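PDB 4XKY: dihydrodipicolinate synthase from Bacteroides thetaiotaomicron, which probably condenses pyruvate with an aldehyde through a Schiff-base intermediate, as a class I aldolase of the DapA family on the route to lysine. Local coordinates for residues Ala41-Leu45 with Met62-Thr66; Leu5-Ile9 with Tyr219-Tyr223. All coordinates share one frame. Residue numbers count along the deposited sequence, not the author numbering.

Both interactions belong to one barrel wall. Interaction 1 packs strand 42-44 against helix 56-70. Interaction 2 packs strand 7-8 against helix 216-227, far along the chain. Their centres are about 18 Å apart. They meet where 7-8 and 42-44, the first two strands of the barrel, run side by side. There Ala41 CB lies 3.7 Å from Ile9 CG1 and 4.1 Å from Leu5 CD1, and Phe43 CB lies 3.8 Å from Ile9 CG2. Neither contact contains an annotated site residue, but predicted ones are not far off. The Leu45 side chain is about 8 Å from that of Tyr136, the predicted proton donor/acceptor. The Ile8 side chain is about 8 Å from that of Val208, a predicted pyruvate-binding residue.

Interaction 1 of 2, residues Ala41-Leu45 with Met62-Thr66; sequences ALFVL and MIKNT
Ala41-Leu45 carries strand 42-44, and Met62-Thr66 is a turn within helix 56-70. The two segment axes approach to 10.0 Å. Their directions run nearly antiparallel, at 160°. The closest CA pair is Val44 with Ile63, 7.0 Å apart. Ala41 is extended and leads into the strand. Leu42 points toward the helix. Its mt rotamer brings Leu42 CD1 to 4.2 Å from Thr66 CG2. Phe43 points away. Val44 points back toward the helix and is the centre of the contact. With chi1 m, Val44 puts both methyls on the helix side: Val44 CG1 lies 3.6 Å from Thr66 CG2 and 4.0 Å from Met62 CE, and Val44 CG2 lies 4.4 Å from Ile63 CG1. Met62 reaches across with the rotamer tpt. At Leu45 the chain leaves the strand with a left-handed backbone (phi 67°, psi 27°). Leu45 starts sideways, but its mt side chain ends near the helix. Leu45 CD2 is 4.0 Å from Met62 CG, and Leu45 CD1 is 3.7 Å from Ile63 CD1. The contact between the segments is apolar. Thr66 turns its hydroxyl back to its own helix, where OG1 donates to Met62 O at 2.8 Å, and so presents its methyl to the strand. This is the strand-helix packing of a beta-alpha-beta unit in a TIM barrel, completed by strand 76-79. Val44 and Ile63 both touch Val78 on that strand. Leu42 and Val44 share backbone hydrogen bonds with Leu77. Phe43, on the other side of the strand, packs on Ile9 and Val208. Helix 24-36 covers the flank, with Ile31 on Leu42 and Leu27 on Met62.

Interaction 2 of 2, residues Leu5-Ile9 with Tyr219-Tyr223; sequences LSGII and YVSLY
This is a buried strand-to-helix contact that joins the first strand of the barrel to the helix after its last strand. Strand 7-8 lies against Tyr219-Tyr223 of helix 216-227. The closest CA pairs are Ile8 with Val220 at 6.0 Å and Gly7 with Tyr223 at 6.5 Å. Tyr223, with chi1 t, extends its ring along Ser6 and Gly7. Gly7 CA makes a CH-pi contact over the face of the Tyr223 ring, 3.6 Å from its centroid and 11° off the normal. Gly7 N is 3.6 Å from Tyr223 CZ, and Ser6 CB is 3.7 Å from Tyr223 OH. The backbone of Gly7 has phi 93° and psi -148°. There a CB would jam against the Ser6 carbonyl. In this TIM barrel, strand 7-8 pairs with strand 206-207, whose chain leads on to helix 216-227, so the contact spans the barrel's closure. Ile8 points at the helix in the mm rotamer. Ile8 CD1 sits 3.4 Å from Tyr219 O, 4.0 Å from Tyr219 CB and 3.7 Å from Tyr223 CB. Ile8 CG1 lies 3.8 Å from Val220 CG2. Met196 of helix 196-201 also touches Ile8, and Val200 packs on Tyr223.

Interaction 1 of 2, residues Ala41-Leu45 with Met62-Thr66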
# COMPACT_ATOMS: atom_id res chain seq x y z
N ALA A 41 -6.71 -3.82 -34.31
CA ALA A 41 -7.38 -2.60 -33.90
C ALA A 41 -6.34 -1.64 -33.39
O ALA A 41 -5.20 -2.02 -33.20
CB ALA A 41 -8.42 -2.88 -32.83
N LEU A 42 -6.76 -0.40 -33.20
CA LEU A 42 -5.94 0.65 -32.61
C LEU A 42 -6.60 1.15 -31.35
O LEU A 42 -7.80 1.48 -31.35
CB LEU A 42 -5.84 1.83 -33.58
CG LEU A 42 -5.46 1.48 -35.02
CD1 LEU A 42 -5.46 2.74 -35.86
CD2 LEU A 42 -4.10 0.82 -35.09
N PHE A 43 -5.82 1.24 -30.28
CA PHE A 43 -6.29 1.68 -29.00
C PHE A 43 -5.58 2.98 -28.66
O PHE A 43 -4.35 3.01 -28.52
CB PHE A 43 -6.04 0.60 -27.95
CG PHE A 43 -6.36 1.02 -26.55
CD1 PHE A 43 -7.50 1.76 -26.27
CD2 PHE A 43 -5.52 0.69 -25.51
CE1 PHE A 43 -7.78 2.17 -24.98
CE2 PHE A 43 -5.80 1.09 -24.20
CZ PHE A 43 -6.93 1.82 -23.94
N VAL A 44 -6.34 4.07 -28.59
CA VAL A 44 -5.72 5.36 -28.30
C VAL A 44 -6.04 5.86 -26.91
O VAL A 44 -7.10 5.56 -26.34
CB VAL A 44 -6.02 6.44 -29.34
CG1 VAL A 44 -5.65 5.95 -30.73
CG2 VAL A 44 -7.48 6.88 -29.30
N LEU A 45 -5.08 6.65 -26.41
CA LEU A 45 -5.11 7.29 -25.11
C LEU A 45 -5.05 6.34 -23.91
O LEU A 45 -5.53 6.64 -22.84
CB LEU A 45 -6.32 8.24 -25.01
CG LEU A 45 -6.28 9.38 -26.04
CD1 LEU A 45 -7.46 10.30 -25.85
CD2 LEU A 45 -5.01 10.19 -25.95
N MET A 62 -5.52 13.77 -30.75
CA MET A 62 -5.09 12.41 -30.98
C MET A 62 -6.26 11.59 -31.50
O MET A 62 -6.10 10.82 -32.42
CB MET A 62 -4.54 11.78 -29.72
CG MET A 62 -4.09 10.31 -29.84
SD MET A 62 -2.76 10.08 -31.06
CE MET A 62 -2.49 8.32 -30.91
N ILE A 63 -7.42 11.73 -30.87
CA ILE A 63 -8.61 11.03 -31.30
C ILE A 63 -8.99 11.38 -32.74
O ILE A 63 -9.20 10.48 -33.56
CB ILE A 63 -9.78 11.36 -30.37
CG1 ILE A 63 -9.54 10.71 -29.00
CG2 ILE A 63 -11.12 10.87 -30.92
CD1 ILE A 63 -10.40 11.29 -27.90
N LYS A 64 -9.10 12.67 -33.03
CA LYS A 64 -9.49 13.14 -34.36
C LYS A 64 -8.52 12.67 -35.43
O LYS A 64 -8.92 12.03 -36.39
CB LYS A 64 -9.58 14.66 -34.43
CG LYS A 64 -10.65 15.32 -33.56
CD LYS A 64 -10.87 16.77 -34.03
CE LYS A 64 -11.17 17.77 -32.91
NZ LYS A 64 -9.94 18.20 -32.19
N ASN A 65 -7.23 12.97 -35.27
CA ASN A 65 -6.25 12.49 -36.27
C ASN A 65 -6.21 10.97 -36.41
O ASN A 65 -6.06 10.46 -37.52
CB ASN A 65 -4.84 13.01 -35.98
CG ASN A 65 -4.68 14.44 -36.39
OD1 ASN A 65 -4.35 14.74 -37.54
ND2 ASN A 65 -4.96 15.35 -35.46
N THR A 66 -6.31 10.22 -35.30
CA THR A 66 -6.26 8.76 -35.41
C THR A 66 -7.46 8.22 -36.27
O THR A 66 -7.29 7.37 -37.13
CB THR A 66 -6.20 8.07 -34.04
OG1 THR A 66 -4.99 8.44 -33.36
CG2 THR A 66 -6.19 6.58 -34.23

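Interaction 2 of 2, residues Leu5-Ile9 with Tyr219-Tyr223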
# COMPACT_ATOMS: atom_id res chain seq x y z
N LEU A 5 -13.75 -8.99 -30.21
CA LEU A 5 -12.52 -8.38 -30.70
C LEU A 5 -11.35 -9.24 -30.23
O LEU A 5 -11.21 -9.57 -29.04
CB LEU A 5 -12.38 -6.94 -30.23
CG LEU A 5 -11.08 -6.21 -30.61
CD1 LEU A 5 -10.93 -6.09 -32.11
CD2 LEU A 5 -11.05 -4.84 -29.94
N SER A 6 -10.52 -9.61 -31.20
CA SER A 6 -9.39 -10.53 -30.97
C SER A 6 -8.09 -10.07 -31.61
O SER A 6 -8.07 -9.17 -32.44
CB SER A 6 -9.74 -11.91 -31.51
OG SER A 6 -10.95 -12.34 -30.92
N GLY A 7 -7.00 -10.71 -31.21
CA GLY A 7 -5.69 -10.41 -31.78
C GLY A 7 -4.86 -9.38 -31.04
O GLY A 7 -4.86 -9.30 -29.81
N ILE A 8 -4.08 -8.65 -31.81
CA ILE A 8 -3.15 -7.69 -31.28
C ILE A 8 -3.79 -6.32 -31.48
O ILE A 8 -4.14 -5.95 -32.59
CB ILE A 8 -1.79 -7.76 -31.99
CG1 ILE A 8 -1.12 -9.12 -31.79
CG2 ILE A 8 -0.88 -6.66 -31.47
CD1 ILE A 8 -0.89 -9.49 -30.33
N ILE A 9 -3.96 -5.59 -30.38
CA ILE A 9 -4.55 -4.27 -30.38
C ILE A 9 -3.58 -3.33 -29.68
O ILE A 9 -3.68 -3.13 -28.49
CB ILE A 9 -5.90 -4.27 -29.63
CG1 ILE A 9 -6.90 -5.20 -30.32
CG2 ILE A 9 -6.49 -2.86 -29.50
CD1 ILE A 9 -7.18 -6.42 -29.50
N TYR A 219 4.41 -9.53 -32.69
CA TYR A 219 3.38 -9.80 -31.70
C TYR A 219 2.19 -10.53 -32.32
O TYR A 219 1.56 -11.37 -31.68
CB TYR A 219 2.94 -8.52 -31.00
CG TYR A 219 4.04 -7.99 -30.14
CD1 TYR A 219 4.13 -8.32 -28.80
CD2 TYR A 219 5.04 -7.22 -30.68
CE1 TYR A 219 5.16 -7.86 -28.01
CE2 TYR A 219 6.08 -6.76 -29.90
CZ TYR A 219 6.13 -7.09 -28.57
OH TYR A 219 7.16 -6.62 -27.79
N VAL A 220 1.88 -10.20 -33.57
CA VAL A 220 0.84 -10.90 -34.32
C VAL A 220 1.21 -12.36 -34.52
O VAL A 220 0.37 -13.24 -34.33
CB VAL A 220 0.57 -10.22 -35.68
CG1 VAL A 220 -0.30 -11.10 -36.57
CG2 VAL A 220 -0.13 -8.89 -35.44
N SER A 221 2.48 -12.60 -34.87
CA SER A 221 2.98 -13.96 -34.99
C SER A 221 2.90 -14.74 -33.69
O SER A 221 2.56 -15.92 -33.71
CB SER A 221 4.42 -14.00 -35.50
OG SER A 221 4.48 -13.52 -36.82
N LEU A 222 3.24 -14.10 -32.58
CA LEU A 222 3.16 -14.79 -31.30
C LEU A 222 1.71 -15.06 -30.91
O LEU A 222 1.38 -16.17 -30.43
CB LEU A 222 3.90 -14.02 -30.22
CG LEU A 222 3.90 -14.56 -28.78
CD1 LEU A 222 4.17 -16.06 -28.64
CD2 LEU A 222 4.94 -13.78 -28.00
N TYR A 223 0.83 -14.09 -31.16
CA TYR A 223 -0.59 -14.29 -30.90
C TYR A 223 -1.14 -15.54 -31.63
O TYR A 223 -1.88 -16.35 -31.03
CB TYR A 223 -1.41 -13.06 -31.30
CG TYR A 223 -2.90 -13.37 -31.35
CD1 TYR A 223 -3.65 -13.47 -30.18
CD2 TYR A 223 -3.55 -13.62 -32.57
CE1 TYR A 223 -5.01 -13.77 -30.21
CE2 TYR A 223 -4.91 -13.93 -32.62
CZ TYR A 223 -5.63 -14.02 -31.44
OH TYR A 223 -6.98 -14.33 -31.46